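Local atomic coordinates of CobC (PDB entry 6NRU), a protein that catalyses removal of the phosphate group from alpha-ribazole 5'-phosphate and probably from adenosylcobalamin 5'-phosphate, in the assembly of the nucleotide loop of vitamin B12. Residues 132-135 / 136-140; 122-125 / 126-129. All blocks are in the same frame, centred on the assembly; numbering follows the deposited sequence.

Interaction 1. Residues 132-135 / 136-140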
loop_
_atom_site.group_PDB
_atom_site.type_symbol
_atom_site.label_atom_id
_atom_site.label_comp_id
_atom_site.label_asym_id
_atom_site.label_seq_id
_atom_site.Cartn_x
_atom_site.Cartn_y
_atom_site.Cartn_z
ATOM N N GLU A 132 -4.416 11.004 -4.265
ATOM C CA GLU A 132 -5.398 12.058 -4.035
ATOM C C GLU A 132 -6.697 11.774 -4.780
ATOM O O GLU A 132 -7.788 12.013 -4.250
ATOM C CB GLU A 132 -4.816 13.408 -4.450
ATOM C CG GLU A 132 -4.016 14.086 -3.356
ATOM C CD GLU A 132 -4.905 14.802 -2.356
ATOM O OE1 GLU A 132 -5.275 15.968 -2.614
ATOM O OE2 GLU A 132 -5.240 14.196 -1.315
ATOM N N ARG A 133 -6.603 11.261 -6.010
ATOM C CA ARG A 133 -7.810 10.910 -6.752
ATOM C C ARG A 133 -8.552 9.766 -6.078
ATOM O O ARG A 133 -9.787 9.751 -6.048
ATOM C CB ARG A 133 -7.460 10.544 -8.194
ATOM C CG ARG A 133 -6.822 11.676 -8.980
ATOM C CD ARG A 133 -7.302 11.704 -10.421
ATOM N NE ARG A 133 -6.907 12.938 -11.093
ATOM C CZ ARG A 133 -7.724 13.962 -11.313
ATOM N NH1 ARG A 133 -8.987 13.901 -10.914
ATOM N NH2 ARG A 133 -7.279 15.047 -11.931
ATOM N N PHE A 134 -7.814 8.797 -5.533
ATOM C CA PHE A 134 -8.456 7.716 -4.799
ATOM C C PHE A 134 -9.184 8.248 -3.574
ATOM O O PHE A 134 -10.297 7.808 -3.264
ATOM C CB PHE A 134 -7.423 6.667 -4.394
ATOM C CG PHE A 134 -7.980 5.582 -3.526
ATOM C CD1 PHE A 134 -8.723 4.551 -4.079
ATOM C CD2 PHE A 134 -7.770 5.593 -2.158
ATOM C CE1 PHE A 134 -9.243 3.549 -3.284
ATOM C CE2 PHE A 134 -8.287 4.595 -1.356
ATOM C CZ PHE A 134 -9.024 3.571 -1.920
ATOM N N ILE A 135 -8.570 9.200 -2.868
ATOM C CA ILE A 135 -9.219 9.806 -1.710
ATOM C C ILE A 135 -10.506 10.505 -2.127
ATOM O O ILE A 135 -11.546 10.367 -1.470
ATOM C CB ILE A 135 -8.250 10.773 -1.003
ATOM C CG1 ILE A 135 -7.128 9.998 -0.313
ATOM C CG2 ILE A 135 -8.985 11.636 0.010
ATOM C CD1 ILE A 135 -6.132 10.883 0.387
ATOM N N ALA A 136 -10.464 11.253 -3.233
ATOM C CA ALA A 136 -11.654 11.945 -3.716
ATOM C C ALA A 136 -12.742 10.981 -4.167
ATOM O O ALA A 136 -13.906 11.386 -4.271
ATOM C CB ALA A 136 -11.291 12.884 -4.865
ATOM N N ARG A 137 -12.392 9.723 -4.432
ATOM C CA ARG A 137 -13.344 8.711 -4.867
ATOM C C ARG A 137 -14.040 8.002 -3.714
ATOM O O ARG A 137 -14.939 7.192 -3.960
ATOM C CB ARG A 137 -12.640 7.665 -5.736
ATOM C CG ARG A 137 -12.442 8.077 -7.180
ATOM C CD ARG A 137 -12.221 6.856 -8.048
ATOM N NE ARG A 137 -11.592 7.184 -9.323
ATOM C CZ ARG A 137 -10.880 6.322 -10.043
ATOM N NH1 ARG A 137 -10.704 5.081 -9.607
ATOM N NH2 ARG A 137 -10.340 6.700 -11.195
ATOM N N LEU A 138 -13.647 8.277 -2.468
ATOM C CA LEU A 138 -14.193 7.530 -1.339
ATOM C C LEU A 138 -15.676 7.809 -1.138
ATOM O O LEU A 138 -16.404 6.945 -0.638
ATOM C CB LEU A 138 -13.412 7.864 -0.069
ATOM C CG LEU A 138 -11.990 7.305 -0.006
ATOM C CD1 LEU A 138 -11.295 7.776 1.252
ATOM C CD2 LEU A 138 -12.001 5.784 -0.074
ATOM N N SER A 139 -16.138 9.002 -1.522
ATOM C CA SER A 139 -17.560 9.314 -1.431
ATOM C C SER A 139 -18.392 8.351 -2.263
ATOM O O SER A 139 -19.561 8.106 -1.951
ATOM C CB SER A 139 -17.805 10.750 -1.886
ATOM O OG SER A 139 -17.215 10.979 -3.155
ATOM N N GLU A 140 -17.804 7.800 -3.324
ATOM C CA GLU A 140 -18.493 6.823 -4.150
ATOM C C GLU A 140 -18.734 5.510 -3.410
ATOM O O GLU A 140 -19.633 4.754 -3.790
ATOM C CB GLU A 140 -17.691 6.633 -5.443
ATOM C CG GLU A 140 -17.596 5.234 -6.008
ATOM C CD GLU A 140 -16.520 5.129 -7.078
ATOM O OE1 GLU A 140 -16.027 6.185 -7.534
ATOM O OE2 GLU A 140 -16.181 3.997 -7.479
#

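Interaction 2. Residues 122-125 / 126-129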
loop_
_atom_site.group_PDB
_atom_site.type_symbol
_atom_site.label_atom_id
_atom_site.label_comp_id
_atom_site.label_asym_id
_atom_site.label_seq_id
_atom_site.Cartn_x
_atom_site.Cartn_y
_atom_site.Cartn_z
ATOM N N GLU A 122 7.557 7.116 -13.040
ATOM C CA GLU A 122 6.662 8.169 -12.582
ATOM C C GLU A 122 7.210 8.796 -11.306
ATOM O O GLU A 122 7.749 8.100 -10.436
ATOM C CB GLU A 122 5.241 7.633 -12.356
ATOM C CG GLU A 122 5.019 6.882 -11.046
ATOM C CD GLU A 122 3.562 6.499 -10.825
ATOM O OE1 GLU A 122 2.678 7.345 -11.080
ATOM O OE2 GLU A 122 3.301 5.355 -10.392
ATOM N N GLY A 123 7.091 10.122 -11.208
ATOM C CA GLY A 123 7.582 10.833 -10.050
ATOM C C GLY A 123 6.595 10.829 -8.903
ATOM O O GLY A 123 5.448 10.400 -9.029
ATOM N N PHE A 124 7.062 11.324 -7.754
ATOM C CA PHE A 124 6.209 11.356 -6.571
ATOM C C PHE A 124 5.014 12.279 -6.764
ATOM O O PHE A 124 3.976 12.090 -6.120
ATOM C CB PHE A 124 7.010 11.787 -5.345
ATOM C CG PHE A 124 6.198 11.829 -4.085
ATOM C CD1 PHE A 124 5.716 10.659 -3.523
ATOM C CD2 PHE A 124 5.902 13.035 -3.470
ATOM C CE1 PHE A 124 4.960 10.691 -2.369
ATOM C CE2 PHE A 124 5.148 13.074 -2.310
ATOM C CZ PHE A 124 4.676 11.900 -1.759
ATOM N N GLN A 125 5.137 13.279 -7.637
ATOM C CA GLN A 125 4.019 14.182 -7.884
ATOM C C GLN A 125 2.862 13.450 -8.555
ATOM O O GLN A 125 1.705 13.585 -8.140
ATOM C CB GLN A 125 4.483 15.370 -8.731
ATOM C CG GLN A 125 5.548 16.226 -8.057
ATOM C CD GLN A 125 5.119 16.723 -6.688
ATOM O OE1 GLN A 125 3.975 17.135 -6.493
ATOM N NE2 GLN A 125 6.038 16.683 -5.728
ATOM N N ALA A 126 3.153 12.659 -9.591
ATOM C CA ALA A 126 2.102 11.879 -10.236
ATOM C C ALA A 126 1.579 10.788 -9.311
ATOM O O ALA A 126 0.377 10.498 -9.300
ATOM C CB ALA A 126 2.617 11.273 -11.539
ATOM N N PHE A 127 2.468 10.175 -8.527
ATOM C CA PHE A 127 2.050 9.132 -7.595
ATOM C C PHE A 127 1.134 9.698 -6.516
ATOM O O PHE A 127 0.076 9.130 -6.222
ATOM C CB PHE A 127 3.284 8.473 -6.980
ATOM C CG PHE A 127 2.980 7.524 -5.856
ATOM C CD1 PHE A 127 2.545 6.234 -6.119
ATOM C CD2 PHE A 127 3.153 7.915 -4.533
ATOM C CE1 PHE A 127 2.275 5.354 -5.085
ATOM C CE2 PHE A 127 2.884 7.041 -3.494
ATOM C CZ PHE A 127 2.445 5.759 -3.770
ATOM N N SER A 128 1.522 10.829 -5.919
ATOM C CA SER A 128 0.707 11.414 -4.859
ATOM C C SER A 128 -0.604 11.973 -5.396
ATOM O O SER A 128 -1.588 12.055 -4.653
ATOM C CB SER A 128 1.493 12.501 -4.120
ATOM O OG SER A 128 1.854 13.564 -4.983
ATOM N N GLN A 129 -0.644 12.363 -6.674
ATOM C CA GLN A 129 -1.907 12.790 -7.268
ATOM C C GLN A 129 -2.831 11.606 -7.515
ATOM O O GLN A 129 -4.054 11.748 -7.428
ATOM C CB GLN A 129 -1.658 13.544 -8.573
ATOM C CG GLN A 129 -1.157 14.966 -8.396
ATOM C CD GLN A 129 -0.390 15.464 -9.613
ATOM O OE1 GLN A 129 -0.258 14.754 -10.612
ATOM N NE2 GLN A 129 0.122 16.689 -9.531
#

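Interaction 1. Residues 132-135 / 136-140
Between residues 132-135 and 136-140 the backbone passes from alpha-helical to tighter bonding: Ala136 N gives an i to i-4 bond to Glu132 O (3.0 Å, N-H...O angle 159°), whereas Leu138 N reaches back only three residues to Ile135 O, also nearly straight (3.1 Å, 166°). Arg137 stands at the changeover. Its N-H is shared between Phe134 O, in a bent bond of 3.1 Å, and Arg133 O, where the bond is weak. One side-chain pair keeps the four-residue spacing of the Ala136 bond: the CD2 methyl of Leu138 lies 4.1 Å from CE2 of the Phe134 ring, approaching obliquely. Phe134 reaches this place with its CG anti to the backbone N (chi1 175°). On the Leu138 side, CG rests 3.4 Å from Ile135 O, beside the carbonyl that its own backbone N-H engages. The aliphatic start of Arg137 lies along the Arg133 carbonyl, with CG 3.3 Å from Arg133 O, before the extended chain carries the guanidinium to a salt bridge with Glu81. Phe134 and Ile135 both pack on Leu159 of helix 153-163. The chemistry thus divides the work: backbone bonds wind the helix down, a single apolar contact joins Phe134 and Leu138 four residues apart, and Glu81 probably helps to balance the charge of Arg137.

Interaction 2. Residues 122-125 / 126-129
Phe124 and Phe127 both place CG anti to the backbone N (chi1 -179° and 171°), which sends the two rings to the same flank of the first helical turn. There they meet obliquely, CD1 of Phe124 lying 3.9 Å from CD2 of Phe127. Ser128 adds a third member to this cluster. Its CB sits over one face of the Phe124 ring in a CH-pi contact, 4.2 Å from the ring centroid and displaced toward the rim. A chi1 of 62° turns Ser128 OG back along the helix, within 2.8 Å of Phe124 O and 3.2 Å of Gln125 O; the hydroxyl can bond to either carbonyl. Phe124 O also accepts the backbone N-H of Ser128, and Gln129 N bonds to Gln125 O. Phe127 N bonds to Gly123 O (3.0 Å). Ahead of it, the Glu122 carboxylate swings alongside the turn: OE2 lies at the edge of the Phe127 ring, near its plane, and is held by a salt bridge to Arg130 and a hydrogen bond from Phe86 N. Phe124 is further packed edge-to-face against Trp113, while Phe127 rests on Val155 and Leu158 of helix 153-163. This is a helix N-terminus with Gly123 as N-cap, in a histidine phosphatase fold, with the Phe127 ring beside Glu84, probably the catalytic proton donor/acceptor.

In the fold
Interactions 2 and 1 follow each other along a single helix, 124-136: residues 122-129 span its N-cap and first turn, and residues 132-140 its C-terminal end and the loop leading toward strand 146-151 of the mixed sheet. Their centres are about 16 Å apart, and apart from their succession along the helix they do not touch. What unites them is helix 153-163, where Leu158 meets the N-terminal end of helix 124-136 and the adjacent Leu159 its C-terminal end. Only the N-terminal end comes close to Glu84, the probable proton donor/acceptor. One helix of the histidine phosphatase fold thus links the active-site surroundings to the route back into the sheet.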